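Local atomic coordinates of DNA processing protein DprA (Streptococcus pneumoniae, PDB entry 3UQZ), a protein that binds single-stranded DNA, shields it from nucleases and helps load the RecA recombinase onto it during natural transformation. Residues A[159-173]-A[187-200]. Residues are numbered along the deposited sequence; the frame is centred on the assembly and turned at random.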
ATOM      1  N   GLY A 159      22.633 -14.881   9.516  1.00 41.03           N
ATOM      2  CA  GLY A 159      22.852 -14.415   8.153  1.00 39.42           C
ATOM      3  C   GLY A 159      24.020 -13.464   7.997  1.00 40.34           C
ATOM      4  O   GLY A 159      24.783 -13.232   8.938  1.00 38.66           O
ATOM      5  N   LYS A 160      24.163 -12.901   6.798  1.00 36.51           N
ATOM      6  CA  LYS A 160      25.275 -12.008   6.479  1.00 35.77           C
ATOM      7  C   LYS A 160      24.837 -10.580   6.238  1.00 37.80           C
ATOM      8  O   LYS A 160      23.749 -10.364   5.712  1.00 38.61           O
ATOM      9  CB  LYS A 160      26.074 -12.549   5.274  1.00 38.27           C
ATOM     10  CG  LYS A 160      26.636 -13.983   5.440  1.00 49.28           C
ATOM     11  CD  LYS A 160      27.553 -14.231   6.666  1.00 60.88           C
ATOM     12  CE  LYS A 160      28.923 -13.592   6.592  1.00 70.06           C
ATOM     13  NZ  LYS A 160      29.718 -13.859   7.820  1.00 75.91           N
ATOM     14  N   THR A 161      25.685  -9.606   6.616  1.00 32.82           N
ATOM     15  CA  THR A 161      25.421  -8.177   6.418  1.00 31.87           C
ATOM     16  C   THR A 161      26.604  -7.365   5.839  1.00 34.07           C
ATOM     17  O   THR A 161      27.764  -7.630   6.169  1.00 33.16           O
ATOM     18  CB  THR A 161      24.802  -7.534   7.686  1.00 38.39           C
ATOM     19  OG1 THR A 161      24.205  -6.290   7.324  1.00 39.19           O
ATOM     20  CG2 THR A 161      25.808  -7.291   8.793  1.00 35.16           C
ATOM     21  N   ILE A 162      26.291  -6.358   4.993  1.00 28.80           N
ATOM     22  CA  ILE A 162      27.272  -5.409   4.451  1.00 27.09           C
ATOM     23  C   ILE A 162      26.871  -4.017   4.932  1.00 32.03           C
ATOM     24  O   ILE A 162      25.715  -3.630   4.767  1.00 33.19           O
ATOM     25  CB  ILE A 162      27.422  -5.441   2.894  1.00 29.21           C
ATOM     26  CG1 ILE A 162      27.906  -6.810   2.388  1.00 28.51           C
ATOM     27  CG2 ILE A 162      28.354  -4.311   2.391  1.00 29.36           C
ATOM     28  CD1 ILE A 162      27.786  -7.007   0.882  1.00 30.74           C
ATOM     29  N   ALA A 163      27.819  -3.266   5.518  1.00 27.92           N
ATOM     30  CA  ALA A 163      27.611  -1.876   5.940  1.00 27.16           C
ATOM     31  C   ALA A 163      28.373  -0.924   5.008  1.00 33.50           C
ATOM     32  O   ALA A 163      29.540  -1.172   4.686  1.00 35.22           O
ATOM     33  CB  ALA A 163      28.060  -1.668   7.369  1.00 27.05           C
ATOM     34  N   VAL A 164      27.702   0.140   4.547  1.00 28.34           N
ATOM     35  CA  VAL A 164      28.303   1.182   3.695  1.00 26.98           C
ATOM     36  C   VAL A 164      28.305   2.453   4.572  1.00 31.89           C
ATOM     37  O   VAL A 164      27.242   2.934   4.958  1.00 32.30           O
ATOM     38  CB  VAL A 164      27.561   1.352   2.330  1.00 28.12           C
ATOM     39  CG1 VAL A 164      28.291   2.318   1.403  1.00 26.68           C
ATOM     40  CG2 VAL A 164      27.379   0.003   1.640  1.00 27.59           C
ATOM     41  N   ILE A 165      29.485   2.912   4.989  1.00 27.51           N
ATOM     42  CA  ILE A 165      29.587   4.060   5.895  1.00 26.64           C
ATOM     43  C   ILE A 165      29.850   5.408   5.210  1.00 30.29           C
ATOM     44  O   ILE A 165      30.196   5.456   4.022  1.00 29.03           O
ATOM     45  CB  ILE A 165      30.567   3.767   7.067  1.00 29.34           C
ATOM     46  CG1 ILE A 165      31.986   3.411   6.561  1.00 28.90           C
ATOM     47  CG2 ILE A 165      29.986   2.688   7.997  1.00 29.47           C
ATOM     48  CD1 ILE A 165      33.084   3.362   7.637  1.00 34.40           C
ATOM     49  N   GLY A 166      29.643   6.487   5.965  1.00 27.56           N
ATOM     50  CA  GLY A 166      29.873   7.862   5.523  1.00 27.63           C
ATOM     51  C   GLY A 166      31.055   8.536   6.199  1.00 33.42           C
ATOM     52  O   GLY A 166      31.122   9.762   6.274  1.00 33.71           O
ATOM     53  N   THR A 167      31.988   7.728   6.733  1.00 31.15           N
ATOM     54  CA  THR A 167      33.209   8.163   7.427  1.00 30.01           C
ATOM     55  C   THR A 167      34.375   7.237   7.011  1.00 34.12           C
ATOM     56  O   THR A 167      34.170   6.303   6.217  1.00 33.12           O
ATOM     57  CB  THR A 167      33.032   8.049   8.952  1.00 32.01           C
ATOM     58  OG1 THR A 167      33.034   6.674   9.336  1.00 32.59           O
ATOM     59  CG2 THR A 167      31.809   8.765   9.483  1.00 28.49           C
ATOM     60  N   GLY A 168      35.566   7.475   7.592  1.00 29.79           N
ATOM     61  CA  GLY A 168      36.730   6.623   7.401  1.00 28.78           C
ATOM     62  C   GLY A 168      36.503   5.349   8.195  1.00 34.78           C
ATOM     63  O   GLY A 168      35.687   5.348   9.138  1.00 34.90           O
ATOM     64  N   LEU A 169      37.206   4.251   7.831  1.00 30.46           N
ATOM     65  CA  LEU A 169      37.059   2.946   8.490  1.00 29.91           C
ATOM     66  C   LEU A 169      37.542   2.896   9.964  1.00 36.82           C
ATOM     67  O   LEU A 169      37.303   1.900  10.654  1.00 37.20           O
ATOM     68  CB  LEU A 169      37.655   1.804   7.635  1.00 28.99           C
ATOM     69  CG  LEU A 169      36.953   1.527   6.293  1.00 32.03           C
ATOM     70  CD1 LEU A 169      37.847   0.810   5.367  1.00 31.66           C
ATOM     71  CD2 LEU A 169      35.660   0.740   6.469  1.00 31.00           C
ATOM     72  N   ASP A 170      38.180   3.985  10.442  1.00 33.80           N
ATOM     73  CA  ASP A 170      38.693   4.154  11.811  1.00 33.58           C
ATOM     74  C   ASP A 170      37.864   5.197  12.576  1.00 38.13           C
ATOM     75  O   ASP A 170      38.236   5.610  13.687  1.00 38.85           O
ATOM     76  CB  ASP A 170      40.191   4.549  11.794  1.00 35.11           C
ATOM     77  CG  ASP A 170      40.594   5.687  10.859  1.00 47.17           C
ATOM     78  OD1 ASP A 170      39.702   6.260  10.180  1.00 47.91           O
ATOM     79  OD2 ASP A 170      41.802   5.971  10.765  1.00 53.65           O
ATOM     80  N   VAL A 171      36.745   5.632  11.954  1.00 32.89           N
ATOM     81  CA  VAL A 171      35.799   6.619  12.481  1.00 31.54           C
ATOM     82  C   VAL A 171      34.429   5.938  12.655  1.00 35.62           C
ATOM     83  O   VAL A 171      34.041   5.096  11.841  1.00 35.11           O
ATOM     84  CB  VAL A 171      35.748   7.904  11.603  1.00 33.81           C
ATOM     85  CG1 VAL A 171      34.715   8.907  12.118  1.00 32.80           C
ATOM     86  CG2 VAL A 171      37.128   8.553  11.496  1.00 33.04           C
ATOM     87  N   PHE A 172      33.709   6.287  13.727  1.00 32.39           N
ATOM     88  CA  PHE A 172      32.452   5.634  14.026  1.00 31.92           C
ATOM     89  C   PHE A 172      31.273   6.588  14.089  1.00 37.22           C
ATOM     90  O   PHE A 172      31.265   7.487  14.927  1.00 37.79           O
ATOM     91  CB  PHE A 172      32.605   4.768  15.300  1.00 33.34           C
ATOM     92  CG  PHE A 172      33.755   3.782  15.208  1.00 35.10           C
ATOM     93  CD1 PHE A 172      33.575   2.528  14.634  1.00 37.54           C
ATOM     94  CD2 PHE A 172      35.035   4.139  15.625  1.00 36.59           C
ATOM     95  CE1 PHE A 172      34.646   1.644  14.492  1.00 37.65           C
ATOM     96  CE2 PHE A 172      36.107   3.257  15.476  1.00 38.80           C
ATOM     97  CZ  PHE A 172      35.904   2.011  14.919  1.00 36.84           C
ATOM     98  N   TYR A 173      30.295   6.429  13.175  1.00 33.62           N
ATOM     99  CA  TYR A 173      29.090   7.260  13.182  1.00 34.11           C
ATOM    100  C   TYR A 173      27.816   6.449  12.929  1.00 38.70           C
ATOM    101  O   TYR A 173      27.704   5.823  11.878  1.00 39.46           O
ATOM    102  CB  TYR A 173      29.186   8.484  12.250  1.00 35.67           C
ATOM    103  CG  TYR A 173      27.971   9.390  12.331  1.00 37.47           C
ATOM    104  CD1 TYR A 173      27.902  10.420  13.265  1.00 37.83           C
ATOM    105  CD2 TYR A 173      26.881   9.204  11.484  1.00 39.57           C
ATOM    106  CE1 TYR A 173      26.785  11.247  13.350  1.00 36.81           C
ATOM    107  CE2 TYR A 173      25.753  10.018  11.567  1.00 41.00           C
ATOM    108  CZ  TYR A 173      25.709  11.039  12.504  1.00 49.05           C
ATOM    109  OH  TYR A 173      24.604  11.852  12.586  1.00 53.54           O
ATOM    110  N   ASP A 187      33.729 -10.041  11.315  1.00 35.83           N
ATOM    111  CA  ASP A 187      33.092 -11.215  10.737  1.00 36.30           C
ATOM    112  C   ASP A 187      32.396 -11.058   9.394  1.00 39.10           C
ATOM    113  O   ASP A 187      32.196 -12.069   8.717  1.00 39.07           O
ATOM    114  CB  ASP A 187      32.118 -11.826  11.760  1.00 39.22           C
ATOM    115  CG  ASP A 187      32.764 -12.448  12.987  1.00 52.10           C
ATOM    116  OD1 ASP A 187      33.948 -12.147  13.254  1.00 52.88           O
ATOM    117  OD2 ASP A 187      32.075 -13.219  13.692  1.00 59.84           O
ATOM    118  N   HIS A 188      32.010  -9.815   9.019  1.00 34.43           N
ATOM    119  CA  HIS A 188      31.258  -9.489   7.799  1.00 32.59           C
ATOM    120  C   HIS A 188      32.064  -8.551   6.884  1.00 33.64           C
ATOM    121  O   HIS A 188      33.254  -8.785   6.719  1.00 34.26           O
ATOM    122  CB  HIS A 188      29.887  -8.908   8.205  1.00 33.50           C
ATOM    123  CG  HIS A 188      29.093  -9.846   9.055  1.00 36.79           C
ATOM    124  ND1 HIS A 188      28.158 -10.693   8.501  1.00 38.70           N
ATOM    125  CD2 HIS A 188      29.199 -10.114  10.378  1.00 38.47           C
ATOM    126  CE1 HIS A 188      27.710 -11.438   9.501  1.00 38.27           C
ATOM    127  NE2 HIS A 188      28.313 -11.132  10.649  1.00 38.41           N
ATOM    128  N   LEU A 189      31.443  -7.497   6.300  1.00 27.04           N
ATOM    129  CA  LEU A 189      32.105  -6.539   5.409  1.00 24.55           C
ATOM    130  C   LEU A 189      31.609  -5.089   5.606  1.00 28.70           C
ATOM    131  O   LEU A 189      30.401  -4.836   5.617  1.00 28.44           O
ATOM    132  CB  LEU A 189      31.906  -6.983   3.951  1.00 23.36           C
ATOM    133  CG  LEU A 189      32.503  -6.122   2.827  1.00 25.77           C
ATOM    134  CD1 LEU A 189      34.041  -6.085   2.874  1.00 23.83           C
ATOM    135  CD2 LEU A 189      32.023  -6.618   1.473  1.00 26.36           C
ATOM    136  N   VAL A 190      32.554  -4.144   5.756  1.00 24.67           N
ATOM    137  CA  VAL A 190      32.273  -2.710   5.878  1.00 24.40           C
ATOM    138  C   VAL A 190      32.936  -2.052   4.677  1.00 29.07           C
ATOM    139  O   VAL A 190      34.125  -2.280   4.438  1.00 28.22           O
ATOM    140  CB  VAL A 190      32.770  -2.053   7.205  1.00 27.62           C
ATOM    141  CG1 VAL A 190      32.279  -0.615   7.321  1.00 27.02           C
ATOM    142  CG2 VAL A 190      32.352  -2.848   8.431  1.00 26.94           C
ATOM    143  N   LEU A 191      32.172  -1.262   3.917  1.00 26.19           N
ATOM    144  CA  LEU A 191      32.682  -0.543   2.747  1.00 25.79           C
ATOM    145  C   LEU A 191      32.656   0.974   2.983  1.00 31.27           C
ATOM    146  O   LEU A 191      31.773   1.490   3.693  1.00 31.05           O
ATOM    147  CB  LEU A 191      31.877  -0.883   1.484  1.00 25.29           C
ATOM    148  CG  LEU A 191      31.914  -2.327   0.979  1.00 29.52           C
ATOM    149  CD1 LEU A 191      30.794  -2.568  -0.037  1.00 28.93           C
ATOM    150  CD2 LEU A 191      33.289  -2.695   0.377  1.00 30.37           C
ATOM    151  N   SER A 192      33.619   1.690   2.369  1.00 27.62           N
ATOM    152  CA  SER A 192      33.731   3.154   2.459  1.00 27.35           C
ATOM    153  C   SER A 192      34.493   3.752   1.277  1.00 31.68           C
ATOM    154  O   SER A 192      35.443   3.150   0.785  1.00 32.64           O
ATOM    155  CB  SER A 192      34.405   3.574   3.766  1.00 30.03           C
ATOM    156  OG  SER A 192      34.329   4.978   3.950  1.00 34.45           O
ATOM    157  N   GLU A 193      34.087   4.942   0.839  1.00 27.45           N
ATOM    158  CA  GLU A 193      34.749   5.685  -0.237  1.00 26.54           C
ATOM    159  C   GLU A 193      35.766   6.643   0.388  1.00 33.14           C
ATOM    160  O   GLU A 193      36.594   7.193  -0.321  1.00 34.56           O
ATOM    161  CB  GLU A 193      33.710   6.522  -0.999  1.00 26.88           C
ATOM    162  CG  GLU A 193      33.373   6.001  -2.381  1.00 34.51           C
ATOM    163  CD  GLU A 193      32.440   6.898  -3.166  1.00 53.84           C
ATOM    164  OE1 GLU A 193      32.561   6.928  -4.409  1.00 43.91           O
ATOM    165  OE2 GLU A 193      31.625   7.615  -2.542  1.00 49.16           O
ATOM    166  N   TYR A 194      35.670   6.852   1.713  1.00 29.68           N
ATOM    167  CA  TYR A 194      36.459   7.784   2.503  1.00 30.20           C
ATOM    168  C   TYR A 194      37.689   7.173   3.149  1.00 36.75           C
ATOM    169  O   TYR A 194      37.655   6.058   3.658  1.00 35.98           O
ATOM    170  CB  TYR A 194      35.553   8.501   3.520  1.00 31.08           C
ATOM    171  CG  TYR A 194      34.271   8.971   2.865  1.00 32.21           C
ATOM    172  CD1 TYR A 194      34.275  10.040   1.968  1.00 33.19           C
ATOM    173  CD2 TYR A 194      33.082   8.272   3.035  1.00 33.17           C
ATOM    174  CE1 TYR A 194      33.124  10.409   1.275  1.00 32.52           C
ATOM    175  CE2 TYR A 194      31.921   8.641   2.356  1.00 34.00           C
ATOM    176  CZ  TYR A 194      31.945   9.719   1.488  1.00 40.10           C
ATOM    177  OH  TYR A 194      30.818  10.078   0.795  1.00 44.47           O
ATOM    178  N   GLY A 195      38.782   7.916   3.088  1.00 35.36           N
ATOM    179  CA  GLY A 195      40.072   7.498   3.614  1.00 35.34           C
ATOM    180  C   GLY A 195      40.197   7.648   5.115  1.00 39.47           C
ATOM    181  O   GLY A 195      39.269   8.139   5.763  1.00 39.62           O
ATOM    182  N   PRO A 196      41.351   7.247   5.695  1.00 35.52           N
ATOM    183  CA  PRO A 196      41.515   7.321   7.159  1.00 35.21           C
ATOM    184  C   PRO A 196      41.232   8.671   7.817  1.00 41.12           C
ATOM    185  O   PRO A 196      41.636   9.718   7.305  1.00 43.72           O
ATOM    186  CB  PRO A 196      42.962   6.870   7.369  1.00 36.75           C
ATOM    187  CG  PRO A 196      43.259   5.996   6.191  1.00 41.13           C
ATOM    188  CD  PRO A 196      42.539   6.647   5.053  1.00 36.75           C
ATOM    189  N   GLY A 197      40.509   8.638   8.927  1.00 35.78           N
ATOM    190  CA  GLY A 197      40.195   9.826   9.709  1.00 35.30           C
ATOM    191  C   GLY A 197      39.124  10.764   9.189  1.00 41.08           C
ATOM    192  O   GLY A 197      38.873  11.791   9.823  1.00 42.14           O
ATOM    193  N   GLU A 198      38.468  10.434   8.050  1.00 37.67           N
ATOM    194  CA  GLU A 198      37.409  11.267   7.469  1.00 37.05           C
ATOM    195  C   GLU A 198      36.154  11.275   8.339  1.00 41.14           C
ATOM    196  O   GLU A 198      35.687  10.221   8.779  1.00 41.31           O
ATOM    197  CB  GLU A 198      37.109  10.901   6.008  1.00 38.50           C
ATOM    198  CG  GLU A 198      38.253  11.236   5.066  1.00 53.17           C
ATOM    199  CD  GLU A 198      37.853  11.655   3.664  1.00 76.89           C
ATOM    200  OE1 GLU A 198      37.138  12.675   3.535  1.00 72.32           O
ATOM    201  OE2 GLU A 198      38.299  10.995   2.696  1.00 68.07           O
ATOM    202  N   GLN A 199      35.633  12.479   8.593  1.00 37.11           N
ATOM    203  CA  GLN A 199      34.510  12.769   9.482  1.00 36.41           C
ATOM    204  C   GLN A 199      33.101  12.627   8.879  1.00 41.31           C
ATOM    205  O   GLN A 199      32.942  12.782   7.664  1.00 40.79           O
ATOM    206  CB  GLN A 199      34.700  14.187  10.085  1.00 37.33           C
ATOM    207  CG  GLN A 199      35.898  14.332  11.029  1.00 29.61           C
ATOM    208  CD  GLN A 199      35.868  13.352  12.167  1.00 47.38           C
ATOM    209  OE1 GLN A 199      36.642  12.395  12.188  1.00 45.46           O
ATOM    210  NE2 GLN A 199      34.964  13.555  13.123  1.00 37.28           N
ATOM    211  N   PRO A 200      32.054  12.402   9.724  1.00 38.63           N
ATOM    212  CA  PRO A 200      30.680  12.298   9.193  1.00 38.42           C
ATOM    213  C   PRO A 200      30.073  13.622   8.670  1.00 43.11           C
ATOM    214  O   PRO A 200      29.113  14.162   9.242  1.00 43.91           O
ATOM    215  CB  PRO A 200      29.898  11.713  10.375  1.00 39.73           C
ATOM    216  CG  PRO A 200      30.635  12.149  11.563  1.00 43.50           C
ATOM    217  CD  PRO A 200      32.074  12.176  11.185  1.00 39.53           C
TER
HETATM  218  O   HOH W   1      31.316   5.288   1.329  1.00 24.99           O
HETATM  219  O   HOH W   2      38.752   4.792   5.679  1.00 34.56           O
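Ala163 and Val190 pair at the centre of two parallel strands, 161-164 and 189-192. With helix 178-187 these form a beta-alpha-beta unit of the Rossmann-like fold. Three backbone bonds join the strands: Ala163 N to Leu189 O, Leu191 N to Ala163 O (2.7 Å) and Ile165 N to Leu191 O. On the buried face of Ile162 and Leu191, Ile162 CG2 meets Leu191 CD1 at 3.9 Å. On the other face, Val190 CG1 packs against Leu169 CD2 at 3.7 Å, and Ile184 of the connecting helix also packs on Val190. At the start of the strands, the His188 ring lies between Lys160 NZ, which donates to Asp187 O, and Thr161 CG2 over the opposite face.

Past the strands both segments turn into loops that stay paired: Gly168 N donates to Glu198 O. Two waters bridge them, Ile165 O to Glu193 N and Leu169 N to Tyr194 O. Toward solvent, Asp170 OD1 accepts from exposed Gly197 N (2.8 Å) through its syn lone pair, while OD2 forms a salt bridge with Lys70. Exposed Tyr173 lays a ring face on Pro200 CB. Ser192 OG, anti to its own N (chi1 -171°), donates to Thr167 O at 2.6 Å and accepts from Tyr194 N, closing an ST turn.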